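Local coordinates for protein CDP-archaeol synthase (Aeropyrum pernix K1, PDB 5GUF) that probably catalyses the formation of the archaeal lipid precursor CDP-archaeol from CTP and a digeranylgeranylglycerol phosphate within the membrane, at residues Asp12-Ala17 with Ala146-Ala151; Ile19-Ala24 with Tyr139-Arg144; Leu75-Leu78 with Asn82-Leu85; Leu121-Phe126 with Leu155-Ala160. All coordinates share one frame; numbering follows the deposited sequence.

Contact 1: Asp12-Ala17 with Ala146-Ala151; sequences DNILEA and AVEAAA. With MG (magnesium ion), chain D.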
loop_
_atom_site.group_PDB
_atom_site.type_symbol
_atom_site.label_atom_id
_atom_site.label_comp_id
_atom_site.label_asym_id
_atom_site.label_seq_id
_atom_site.Cartn_x
_atom_site.Cartn_y
_atom_site.Cartn_z
ATOM N N ASP A 12 1.076 -20.739 4.164
ATOM C CA ASP A 12 2.248 -20.442 4.976
ATOM C C ASP A 12 3.548 -20.558 4.197
ATOM O O ASP A 12 4.615 -20.600 4.811
ATOM C CB ASP A 12 2.298 -21.353 6.219
ATOM C CG ASP A 12 2.078 -22.835 5.887
ATOM O OD1 ASP A 12 2.152 -23.237 4.702
ATOM O OD2 ASP A 12 1.829 -23.610 6.838
ATOM N N ASN A 13 3.506 -20.605 2.875
ATOM C CA ASN A 13 4.725 -20.421 2.112
ATOM C C ASN A 13 4.365 -19.745 0.797
ATOM O O ASN A 13 3.222 -19.825 0.335
ATOM C CB ASN A 13 5.466 -21.752 1.905
ATOM C CG ASN A 13 4.790 -22.645 0.909
ATOM O OD1 ASN A 13 5.006 -22.524 -0.298
ATOM N ND2 ASN A 13 3.955 -23.542 1.401
ATOM N N ILE A 14 5.358 -19.079 0.200
ATOM C CA ILE A 14 5.092 -18.150 -0.895
ATOM C C ILE A 14 4.659 -18.886 -2.150
ATOM O O ILE A 14 3.854 -18.362 -2.927
ATOM C CB ILE A 14 6.313 -17.248 -1.166
ATOM C CG1 ILE A 14 5.972 -16.189 -2.219
ATOM C CG2 ILE A 14 7.501 -18.065 -1.640
ATOM C CD1 ILE A 14 4.798 -15.287 -1.835
ATOM N N LEU A 15 5.158 -20.105 -2.368
ATOM C CA LEU A 15 4.730 -20.866 -3.536
ATOM C C LEU A 15 3.271 -21.286 -3.412
ATOM O O LEU A 15 2.519 -21.251 -4.397
ATOM C CB LEU A 15 5.630 -22.085 -3.728
ATOM C CG LEU A 15 5.169 -23.095 -4.788
ATOM C CD1 LEU A 15 4.965 -22.415 -6.127
ATOM C CD2 LEU A 15 6.157 -24.280 -4.919
ATOM N N GLU A 16 2.849 -21.657 -2.200
ATOM C CA GLU A 16 1.456 -22.025 -1.972
ATOM C C GLU A 16 0.546 -20.809 -2.131
ATOM O O GLU A 16 -0.534 -20.905 -2.724
ATOM C CB GLU A 16 1.338 -22.675 -0.583
ATOM C CG GLU A 16 -0.064 -22.967 -0.039
ATOM C CD GLU A 16 -0.024 -23.778 1.281
ATOM O OE1 GLU A 16 -0.756 -24.788 1.413
ATOM O OE2 GLU A 16 0.758 -23.410 2.185
ATOM N N ALA A 17 0.987 -19.646 -1.650
ATOM C CA ALA A 17 0.239 -18.420 -1.913
ATOM C C ALA A 17 0.189 -18.127 -3.402
ATOM O O ALA A 17 -0.836 -17.672 -3.923
ATOM C CB ALA A 17 0.869 -17.242 -1.168
ATOM N N ALA A 146 1.345 -13.291 3.726
ATOM C CA ALA A 146 0.469 -12.276 3.149
ATOM C C ALA A 146 1.264 -11.057 2.694
ATOM O O ALA A 146 0.959 -10.459 1.658
ATOM C CB ALA A 146 -0.604 -11.864 4.155
ATOM N N VAL A 147 2.293 -10.682 3.447
ATOM C CA VAL A 147 3.169 -9.597 3.024
ATOM C C VAL A 147 4.034 -10.029 1.841
ATOM O O VAL A 147 4.173 -9.294 0.856
ATOM C CB VAL A 147 4.028 -9.125 4.210
ATOM C CG1 VAL A 147 5.072 -8.111 3.743
ATOM C CG2 VAL A 147 3.135 -8.544 5.306
ATOM N N GLU A 148 4.625 -11.227 1.915
ATOM C CA GLU A 148 5.483 -11.699 0.829
ATOM C C GLU A 148 4.741 -11.711 -0.500
ATOM O O GLU A 148 5.239 -11.191 -1.497
ATOM C CB GLU A 148 6.030 -13.093 1.145
ATOM C CG GLU A 148 7.072 -13.091 2.243
ATOM C CD GLU A 148 7.469 -14.485 2.683
ATOM O OE1 GLU A 148 6.964 -15.475 2.103
ATOM O OE2 GLU A 148 8.298 -14.591 3.610
ATOM N N ALA A 149 3.548 -12.304 -0.528
ATOM C CA ALA A 149 2.759 -12.333 -1.757
ATOM C C ALA A 149 2.479 -10.927 -2.285
ATOM O O ALA A 149 2.570 -10.684 -3.495
ATOM C CB ALA A 149 1.448 -13.086 -1.522
ATOM N N ALA A 150 2.145 -9.985 -1.393
ATOM C CA ALA A 150 1.935 -8.606 -1.830
ATOM C C ALA A 150 3.189 -8.040 -2.483
ATOM O O ALA A 150 3.111 -7.392 -3.533
ATOM C CB ALA A 150 1.503 -7.728 -0.656
ATOM N N ALA A 151 4.355 -8.285 -1.878
ATOM C CA ALA A 151 5.611 -7.828 -2.459
ATOM C C ALA A 151 5.948 -8.597 -3.725
ATOM O O ALA A 151 6.622 -8.063 -4.615
ATOM C CB ALA A 151 6.745 -7.963 -1.442
HETATM MG MG MG D . 0.194 -24.653 3.957
HETATM O O HOH W 1 0.761 -25.729 6.167
HETATM O O HOH W 2 7.583 -18.613 2.056
HETATM O O HOH W 3 1.687 -25.607 3.698
#
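I14 meets E148 and A149 where the start of helix 14-29 passes helix 143-161, and its side chain can be followed outward atom by atom. CB lies beside the carboxylate of E148, 3.8 Å from OE1. CG1 stands anti to the backbone N (chi1 -174°) and carries CD1 across to the neighbouring helix. At the tip CD1 presses on backbone, 3.5 Å from the N of A149, and has the CB of E148 at its flank, 3.9 Å away. One turn further on, A17 repeats the apolar approach, its CB 4.2 Å from the CB of A149, so the small alanines let the helices come near without long side chains between them. A polar link runs along the border of this patch. One water accepts from I14 N at 2.9 Å and donates to E148 OE1 at 3.2 Å, tying a first-turn N-H to the extended glutamate. N13 is the N-cap: its OD1 accepts from E16 N at 3.0 Å, with the donor well above the carbonyl plane. D12 OD1 and E16 OE2 bind a magnesium ion, the latter at 2.2 Å, and D8 OD1, R10 O and waters bind it too. The same short entry into the helix thus serves both a metal site and an apolar seam. The chemistry implies a helix start engaged by a side-chain cap, by metal coordination and, through one water, by the E148 carboxylate, whose charge is likely to suit the positive end of the helix dipole.

Contact 2: Ile19-Ala24 with Tyr139-Arg144; sequences ILMLPA and YTWTPR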
loop_
_atom_site.group_PDB
_atom_site.type_symbol
_atom_site.label_atom_id
_atom_site.label_comp_id
_atom_site.label_asym_id
_atom_site.label_seq_id
_atom_site.Cartn_x
_atom_site.Cartn_y
_atom_site.Cartn_z
ATOM N N ILE A 19 0.263 -20.235 -5.882
ATOM C CA ILE A 19 -0.678 -21.136 -6.542
ATOM C C ILE A 19 -2.108 -20.704 -6.267
ATOM O O ILE A 19 -2.947 -20.640 -7.172
ATOM C CB ILE A 19 -0.443 -22.589 -6.100
ATOM C CG1 ILE A 19 0.942 -23.050 -6.504
ATOM C CG2 ILE A 19 -1.509 -23.512 -6.691
ATOM C CD1 ILE A 19 1.189 -24.493 -6.136
ATOM N N LEU A 20 -2.416 -20.421 -5.006
ATOM C CA LEU A 20 -3.770 -20.007 -4.670
ATOM C C LEU A 20 -4.152 -18.716 -5.395
ATOM O O LEU A 20 -5.285 -18.569 -5.868
ATOM C CB LEU A 20 -3.889 -19.853 -3.154
ATOM C CG LEU A 20 -5.261 -19.505 -2.591
ATOM C CD1 LEU A 20 -6.254 -20.649 -2.816
ATOM C CD2 LEU A 20 -5.100 -19.200 -1.115
ATOM N N MET A 21 -3.211 -17.789 -5.525
ATOM C CA MET A 21 -3.503 -16.460 -6.048
ATOM C C MET A 21 -3.400 -16.338 -7.567
ATOM O O MET A 21 -3.864 -15.327 -8.116
ATOM C CB MET A 21 -2.561 -15.443 -5.419
ATOM C CG MET A 21 -2.888 -15.119 -3.975
ATOM S SD MET A 21 -4.405 -14.138 -3.844
ATOM C CE MET A 21 -5.483 -15.317 -3.034
ATOM N N LEU A 22 -2.798 -17.309 -8.258
ATOM C CA LEU A 22 -2.611 -17.163 -9.700
ATOM C C LEU A 22 -3.923 -16.978 -10.459
ATOM O O LEU A 22 -3.926 -16.234 -11.451
ATOM C CB LEU A 22 -1.801 -18.345 -10.253
ATOM C CG LEU A 22 -0.281 -18.096 -10.314
ATOM C CD1 LEU A 22 0.508 -19.397 -10.417
ATOM C CD2 LEU A 22 0.094 -17.169 -11.461
ATOM N N PRO A 23 -5.041 -17.593 -10.077
ATOM C CA PRO A 23 -6.308 -17.231 -10.738
ATOM C C PRO A 23 -6.671 -15.764 -10.594
ATOM O O PRO A 23 -7.194 -15.168 -11.543
ATOM C CB PRO A 23 -7.332 -18.143 -10.046
ATOM C CG PRO A 23 -6.528 -19.362 -9.710
ATOM C CD PRO A 23 -5.146 -18.868 -9.343
ATOM N N ALA A 24 -6.417 -15.165 -9.429
ATOM C CA ALA A 24 -6.695 -13.742 -9.236
ATOM C C ALA A 24 -5.776 -12.879 -10.099
ATOM O O ALA A 24 -6.227 -11.931 -10.750
ATOM C CB ALA A 24 -6.537 -13.382 -7.756
ATOM N N TYR A 139 -9.591 -20.095 4.298
ATOM C CA TYR A 139 -8.135 -20.139 4.331
ATOM C C TYR A 139 -7.585 -19.249 5.438
ATOM O O TYR A 139 -8.068 -18.137 5.666
ATOM C CB TYR A 139 -7.544 -19.683 2.983
ATOM C CG TYR A 139 -7.791 -20.646 1.849
ATOM C CD1 TYR A 139 -6.915 -21.697 1.604
ATOM C CD2 TYR A 139 -8.914 -20.522 1.041
ATOM C CE1 TYR A 139 -7.147 -22.586 0.570
ATOM C CE2 TYR A 139 -9.155 -21.409 0.032
ATOM C CZ TYR A 139 -8.274 -22.436 -0.200
ATOM O OH TYR A 139 -8.532 -23.305 -1.219
ATOM N N THR A 140 -6.537 -19.710 6.095
ATOM C CA THR A 140 -5.802 -18.878 7.030
ATOM C C THR A 140 -4.453 -18.547 6.418
ATOM O O THR A 140 -3.731 -19.448 5.982
ATOM C CB THR A 140 -5.618 -19.570 8.384
ATOM O OG1 THR A 140 -6.879 -19.615 9.065
ATOM C CG2 THR A 140 -4.585 -18.819 9.259
ATOM N N TRP A 141 -4.122 -17.258 6.374
ATOM C CA TRP A 141 -2.821 -16.800 5.908
ATOM C C TRP A 141 -1.934 -16.510 7.109
ATOM O O TRP A 141 -2.409 -16.004 8.122
ATOM C CB TRP A 141 -2.956 -15.535 5.058
ATOM C CG TRP A 141 -3.544 -15.781 3.704
ATOM C CD1 TRP A 141 -4.809 -16.192 3.429
ATOM C CD2 TRP A 141 -2.880 -15.659 2.444
ATOM N NE1 TRP A 141 -4.980 -16.331 2.081
ATOM C CE2 TRP A 141 -3.810 -16.010 1.449
ATOM C CE3 TRP A 141 -1.594 -15.277 2.058
ATOM C CZ2 TRP A 141 -3.504 -15.975 0.089
ATOM C CZ3 TRP A 141 -1.288 -15.248 0.708
ATOM C CH2 TRP A 141 -2.239 -15.596 -0.258
ATOM N N THR A 142 -0.664 -16.834 7.002
ATOM C CA THR A 142 0.217 -16.175 7.951
ATOM C C THR A 142 0.474 -14.740 7.497
ATOM O O THR A 142 0.494 -14.452 6.290
ATOM C CB THR A 142 1.547 -16.910 8.092
ATOM O OG1 THR A 142 2.244 -16.857 6.847
ATOM C CG2 THR A 142 1.307 -18.373 8.489
ATOM N N PRO A 143 0.646 -13.821 8.450
ATOM C CA PRO A 143 0.940 -12.431 8.069
ATOM C C PRO A 143 2.173 -12.313 7.204
ATOM O O PRO A 143 2.181 -11.515 6.264
ATOM C CB PRO A 143 1.119 -11.727 9.424
ATOM C CG PRO A 143 0.352 -12.573 10.395
ATOM C CD PRO A 143 0.497 -13.991 9.907
ATOM N N ARG A 144 3.217 -13.097 7.489
ATOM C CA ARG A 144 4.446 -13.006 6.706
ATOM C C ARG A 144 4.205 -13.378 5.249
ATOM O O ARG A 144 4.679 -12.691 4.337
ATOM C CB ARG A 144 5.529 -13.905 7.306
ATOM C CG ARG A 144 6.766 -13.981 6.427
ATOM C CD ARG A 144 7.903 -14.801 7.014
ATOM N NE ARG A 144 8.372 -14.280 8.306
ATOM C CZ ARG A 144 9.278 -13.310 8.468
ATOM N NH1 ARG A 144 9.818 -12.683 7.424
ATOM N NH2 ARG A 144 9.620 -12.942 9.691
#
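OH of Y139 is hydrogen-bonded to ND1 of H88 on helix 84-109 and also lies 3.8 Å from CD1 of L20. W141 lies on strand 140-141, which pairs with strand 10-11 in a two-stranded parallel sheet; Y139 comes just before it, and both residues send their rings onto helix 14-29; with W141, M21 makes a Met-aromatic contact. L20 serves both rings. Its CG is anti to the backbone N (chi1 -176°), which brings the fork at CG up to the aromatics: CD1 sits over the Y139 face, 4.1 Å from the ring centroid and 26° off the normal, a CH-pi contact, and CD2 reaches CZ2 of W141 at 3.8 Å. A leucine in place of Y139 would take away both ring and hydroxyl, which would probably leave H88 ND1 without this partner and L20 CD1 without the flat face it rests on. The indole is held through NE1 as well, hydrogen-bonded to the OG of S134. M21 meets the benzo part of the indole from another direction. Its CG lies 3.8 Å from W141 CH2, and beyond it bends at chi2 and chi3 fold the methyl back to the ring edge, near the ring plane. The sulfur itself approaches obliquely, SD being 5.5 Å from the centroid of the six-membered ring. All four touching side chains are buried, and apart from the anchored OH and NE1 the surfaces that meet are apolar. One indole carbon gathers much of the packing: CZ2 of W141 has CE of M21 at 3.8 Å as well as the leucine methyl.

Contact 3: Leu75-Leu78 with Asn82-Leu85; sequences LAAL and NMLL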
loop_
_atom_site.group_PDB
_atom_site.type_symbol
_atom_site.label_atom_id
_atom_site.label_comp_id
_atom_site.label_asym_id
_atom_site.label_seq_id
_atom_site.Cartn_x
_atom_site.Cartn_y
_atom_site.Cartn_z
ATOM N N LEU A 75 -6.213 -25.219 -13.820
ATOM C CA LEU A 75 -4.778 -25.477 -13.815
ATOM C C LEU A 75 -4.212 -25.489 -12.399
ATOM O O LEU A 75 -3.311 -26.275 -12.099
ATOM C CB LEU A 75 -4.048 -24.443 -14.670
ATOM C CG LEU A 75 -4.425 -24.487 -16.145
ATOM C CD1 LEU A 75 -3.812 -23.314 -16.905
ATOM C CD2 LEU A 75 -3.998 -25.821 -16.734
ATOM N N ALA A 76 -4.691 -24.600 -11.524
ATOM C CA ALA A 76 -4.211 -24.620 -10.141
ATOM C C ALA A 76 -4.616 -25.911 -9.437
ATOM O O ALA A 76 -3.824 -26.489 -8.689
ATOM C CB ALA A 76 -4.731 -23.407 -9.368
ATOM N N ALA A 77 -5.840 -26.385 -9.683
ATOM C CA ALA A 77 -6.297 -27.628 -9.075
ATOM C C ALA A 77 -5.505 -28.828 -9.597
ATOM O O ALA A 77 -5.175 -29.738 -8.829
ATOM C CB ALA A 77 -7.794 -27.802 -9.323
ATOM N N LEU A 78 -5.174 -28.844 -10.893
ATOM C CA LEU A 78 -4.418 -29.966 -11.440
ATOM C C LEU A 78 -2.957 -29.909 -11.021
ATOM O O LEU A 78 -2.350 -30.946 -10.732
ATOM C CB LEU A 78 -4.523 -29.987 -12.960
ATOM C CG LEU A 78 -5.924 -30.331 -13.429
ATOM C CD1 LEU A 78 -6.035 -30.113 -14.923
ATOM C CD2 LEU A 78 -6.240 -31.756 -13.046
ATOM N N ASN A 82 -5.161 -30.358 -5.515
ATOM C CA ASN A 82 -6.243 -29.933 -4.634
ATOM C C ASN A 82 -7.419 -29.520 -5.510
ATOM O O ASN A 82 -7.477 -28.393 -6.011
ATOM C CB ASN A 82 -5.784 -28.805 -3.715
ATOM C CG ASN A 82 -6.891 -28.305 -2.799
ATOM O OD1 ASN A 82 -8.065 -28.598 -3.003
ATOM N ND2 ASN A 82 -6.516 -27.543 -1.779
ATOM N N MET A 83 -8.374 -30.432 -5.667
ATOM C CA MET A 83 -9.513 -30.165 -6.528
ATOM C C MET A 83 -10.375 -29.014 -6.026
ATOM O O MET A 83 -11.124 -28.428 -6.819
ATOM C CB MET A 83 -10.348 -31.431 -6.678
ATOM C CG MET A 83 -9.662 -32.490 -7.551
ATOM S SD MET A 83 -9.462 -32.010 -9.290
ATOM C CE MET A 83 -7.679 -31.943 -9.449
ATOM N N LEU A 84 -10.298 -28.673 -4.739
ATOM C CA LEU A 84 -11.091 -27.550 -4.253
ATOM C C LEU A 84 -10.683 -26.238 -4.913
ATOM O O LEU A 84 -11.508 -25.322 -5.002
ATOM C CB LEU A 84 -10.974 -27.455 -2.735
ATOM C CG LEU A 84 -12.056 -28.227 -1.981
ATOM C CD1 LEU A 84 -11.998 -27.923 -0.485
ATOM C CD2 LEU A 84 -13.419 -27.880 -2.544
ATOM N N LEU A 85 -9.446 -26.149 -5.418
ATOM C CA LEU A 85 -9.014 -24.976 -6.179
ATOM C C LEU A 85 -9.878 -24.725 -7.410
ATOM O O LEU A 85 -10.023 -23.572 -7.833
ATOM C CB LEU A 85 -7.551 -25.118 -6.608
ATOM C CG LEU A 85 -6.525 -25.257 -5.474
ATOM C CD1 LEU A 85 -5.118 -24.824 -5.922
ATOM C CD2 LEU A 85 -6.985 -24.472 -4.237
#
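A77 and L85 form the close half of this contact, in which the end of helix 59-80 is met by the start of the next helix. The CB of L85 lies 3.7 Å from the CA of A77, and the small alanine lets the CA atoms of A77 and L85 come within 4.8 Å. A77 CA also makes a CA-H...O contact with N82 O at 3.4 Å. L85 keeps its CG anti to the carbonyl carbon (chi1 -60°), and from there CD1 comes alongside A76, 3.5 Å from its carbonyl O and 3.7 Å from its CB. This side is buried, with I19, L20 and Y139 packed around L85. The other side lies on the surface and is built from longer chains. M83 starts away from helix 59-80, but bends at chi2 and chi3 and brings its methyl back, so that CE rests 3.4 Å from A77 O. The same CE touches L78, 3.9 Å from CD2, where the two side chains pass at a slant near the protein surface. N82 shapes the turn itself: its OD1 accepts from L84 N at 2.8 Å in an Asx turn, the donor tilted 24° from the carbonyl plane. The N82 amide has a second hold through ND2, which bonds to the backbone O of V7, while S80 OG is hydrogen-bonded to both A76 O and N82 N. Together these contacts make the closed end of a helical hairpin, in which two helices predicted to span the membrane are joined by a very short turn.

Contact 4: Leu121-Phe126 with Leu155-Ala160; sequences LDQLDF and LLHLAA. With K (potassium ion), chain F.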
loop_
_atom_site.group_PDB
_atom_site.type_symbol
_atom_site.label_atom_id
_atom_site.label_comp_id
_atom_site.label_asym_id
_atom_site.label_seq_id
_atom_site.Cartn_x
_atom_site.Cartn_y
_atom_site.Cartn_z
ATOM N N LEU A 121 -1.853 1.221 -4.699
ATOM C CA LEU A 121 -3.269 0.879 -4.833
ATOM C C LEU A 121 -3.563 0.189 -6.165
ATOM O O LEU A 121 -4.282 -0.816 -6.199
ATOM C CB LEU A 121 -4.139 2.129 -4.675
ATOM C CG LEU A 121 -5.658 1.935 -4.831
ATOM C CD1 LEU A 121 -6.225 0.967 -3.770
ATOM C CD2 LEU A 121 -6.419 3.255 -4.801
ATOM N N ASP A 122 -3.012 0.714 -7.273
ATOM C CA ASP A 122 -3.224 0.110 -8.589
ATOM C C ASP A 122 -2.710 -1.327 -8.647
ATOM O O ASP A 122 -3.217 -2.139 -9.424
ATOM C CB ASP A 122 -2.516 0.925 -9.678
ATOM C CG ASP A 122 -3.286 2.180 -10.088
ATOM O OD1 ASP A 122 -4.478 2.298 -9.729
ATOM O OD2 ASP A 122 -2.677 3.062 -10.749
ATOM N N GLN A 123 -1.686 -1.655 -7.869
ATOM C CA GLN A 123 -1.101 -2.981 -7.973
ATOM C C GLN A 123 -1.664 -3.957 -6.948
ATOM O O GLN A 123 -1.553 -5.165 -7.146
ATOM C CB GLN A 123 0.421 -2.911 -7.815
ATOM C CG GLN A 123 1.158 -2.149 -8.907
ATOM C CD GLN A 123 1.078 -0.634 -8.743
ATOM O OE1 GLN A 123 0.981 -0.111 -7.625
ATOM N NE2 GLN A 123 1.115 0.080 -9.868
ATOM N N LEU A 124 -2.289 -3.476 -5.879
ATOM C CA LEU A 124 -2.639 -4.336 -4.763
ATOM C C LEU A 124 -4.140 -4.485 -4.525
ATOM O O LEU A 124 -4.538 -5.409 -3.804
ATOM C CB LEU A 124 -1.960 -3.824 -3.488
ATOM C CG LEU A 124 -0.443 -4.038 -3.488
ATOM C CD1 LEU A 124 0.158 -3.667 -2.143
ATOM C CD2 LEU A 124 -0.092 -5.485 -3.858
ATOM N N ASP A 125 -4.981 -3.638 -5.134
ATOM C CA ASP A 125 -6.419 -3.670 -4.862
ATOM C C ASP A 125 -7.024 -5.034 -5.177
ATOM O O ASP A 125 -7.852 -5.543 -4.419
ATOM C CB ASP A 125 -7.124 -2.575 -5.670
ATOM C CG ASP A 125 -6.741 -2.594 -7.172
ATOM O OD1 ASP A 125 -5.983 -3.493 -7.626
ATOM O OD2 ASP A 125 -7.206 -1.704 -7.914
ATOM N N PHE A 126 -6.645 -5.625 -6.303
ATOM C CA PHE A 126 -7.162 -6.939 -6.663
ATOM C C PHE A 126 -6.633 -8.015 -5.719
ATOM O O PHE A 126 -7.339 -8.989 -5.429
ATOM C CB PHE A 126 -6.784 -7.274 -8.116
ATOM C CG PHE A 126 -5.417 -7.843 -8.240
ATOM C CD1 PHE A 126 -4.319 -7.011 -8.344
ATOM C CD2 PHE A 126 -5.206 -9.217 -8.168
ATOM C CE1 PHE A 126 -3.038 -7.540 -8.412
ATOM C CE2 PHE A 126 -3.926 -9.737 -8.220
ATOM C CZ PHE A 126 -2.846 -8.887 -8.356
ATOM N N LEU A 155 6.743 -6.982 -7.234
ATOM C CA LEU A 155 7.930 -7.353 -7.997
ATOM C C LEU A 155 7.577 -7.793 -9.409
ATOM O O LEU A 155 8.319 -7.502 -10.350
ATOM C CB LEU A 155 8.707 -8.452 -7.275
ATOM C CG LEU A 155 9.473 -7.959 -6.052
ATOM C CD1 LEU A 155 10.021 -9.133 -5.256
ATOM C CD2 LEU A 155 10.584 -7.023 -6.505
ATOM N N LEU A 156 6.443 -8.471 -9.589
ATOM C CA LEU A 156 6.102 -8.942 -10.925
ATOM C C LEU A 156 5.574 -7.795 -11.791
ATOM O O LEU A 156 5.863 -7.724 -12.988
ATOM C CB LEU A 156 5.085 -10.076 -10.829
ATOM C CG LEU A 156 4.277 -10.352 -12.100
ATOM C CD1 LEU A 156 5.264 -10.831 -13.162
ATOM C CD2 LEU A 156 3.183 -11.399 -11.879
ATOM N N HIS A 157 4.795 -6.890 -11.203
ATOM C CA HIS A 157 4.366 -5.697 -11.926
ATOM C C HIS A 157 5.562 -4.872 -12.383
ATOM O O HIS A 157 5.647 -4.478 -13.554
ATOM C CB HIS A 157 3.425 -4.864 -11.054
ATOM C CG HIS A 157 1.989 -5.253 -11.192
ATOM N ND1 HIS A 157 1.075 -4.469 -11.859
ATOM C CD2 HIS A 157 1.304 -6.337 -10.750
ATOM C CE1 HIS A 157 -0.110 -5.054 -11.827
ATOM N NE2 HIS A 157 0.001 -6.188 -11.159
ATOM N N LEU A 158 6.506 -4.607 -11.476
ATOM C CA LEU A 158 7.753 -4.009 -11.931
ATOM C C LEU A 158 8.558 -4.979 -12.785
ATOM O O LEU A 158 9.369 -4.540 -13.606
ATOM C CB LEU A 158 8.596 -3.495 -10.762
ATOM C CG LEU A 158 8.097 -2.204 -10.094
ATOM C CD1 LEU A 158 6.919 -2.412 -9.139
ATOM C CD2 LEU A 158 9.246 -1.458 -9.420
ATOM N N ALA A 159 8.341 -6.290 -12.641
ATOM C CA ALA A 159 8.977 -7.213 -13.574
ATOM C C ALA A 159 8.321 -7.135 -14.944
ATOM O O ALA A 159 8.998 -7.251 -15.970
ATOM C CB ALA A 159 8.939 -8.648 -13.045
ATOM N N ALA A 160 7.002 -6.941 -14.986
ATOM C CA ALA A 160 6.342 -6.804 -16.279
ATOM C C ALA A 160 6.846 -5.572 -17.020
ATOM O O ALA A 160 6.959 -5.583 -18.252
ATOM C CB ALA A 160 4.825 -6.745 -16.100
HETATM K K K F . -5.820 -1.646 -11.429
HETATM O O HOH W 4 -5.695 1.114 -12.345
HETATM O O HOH W 5 -5.681 -4.109 -10.769
HETATM O O HOH W 6 -8.270 -0.347 -10.191
#
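Of residues 121-126 and 155-160, on helices 121-136 and 143-161, Q123 and H157 have the closest CA atoms, 7.3 Å apart. Across that gap the aliphatic part of Q123 does the touching: CG lies over the imidazole, off-centre, 4.1 Å from its centroid, in a CH-pi contact. The amide beyond is turned almost upright, its plane 82° from that of the ring. F126 adds a more distant oblique approach, with CE1 at 4.3 Å from H157 NE2. On another flank of helix 121-136 a potassium ion is held by D122 O at a long 3.3 Å, by three waters and by D100 OD1, among others. D125 works from the second shell. Its chi1 of 50° brings OD1 back to its neighbour's backbone, where it accepts from F126 N at 2.6 Å, and OD1 also accepts a hydrogen bond from one potassium-bound water at 3.2 Å. An alanine in place of D125 would remove the carboxylate and would probably leave that water less well oriented toward the ion and the F126 N-H without this acceptor. The chemistry implies a division of labour: carbon against a ring joins the helices, while a backbone carbonyl, the D100 carboxylate and waters bind the potassium ion, with D125 behind the waters.

Contacts 1 and 2 are neighbours, their centres 6 Å apart, and both draw on helices 14-29 and 143-161; the W141 ring bridges them, its CZ3 3.5 Å from the CB of A17. Contact 3 lies 14 Å from contact 2 between centres and joins it through L85. Along the chain contact 3 is nested inside contact 2, and contact 2 inside contact 1, so segments far apart in sequence meet outside the hairpin of helices 59-80 and 84-109 in chain order. Contact 4 crosses contacts 1 and 2 in sequence order and reuses helix 143-161, its centre about 24 Å from that of contact 3. The bundle is joined near the D12/E16 magnesium site and again close to the potassium and CTP sites.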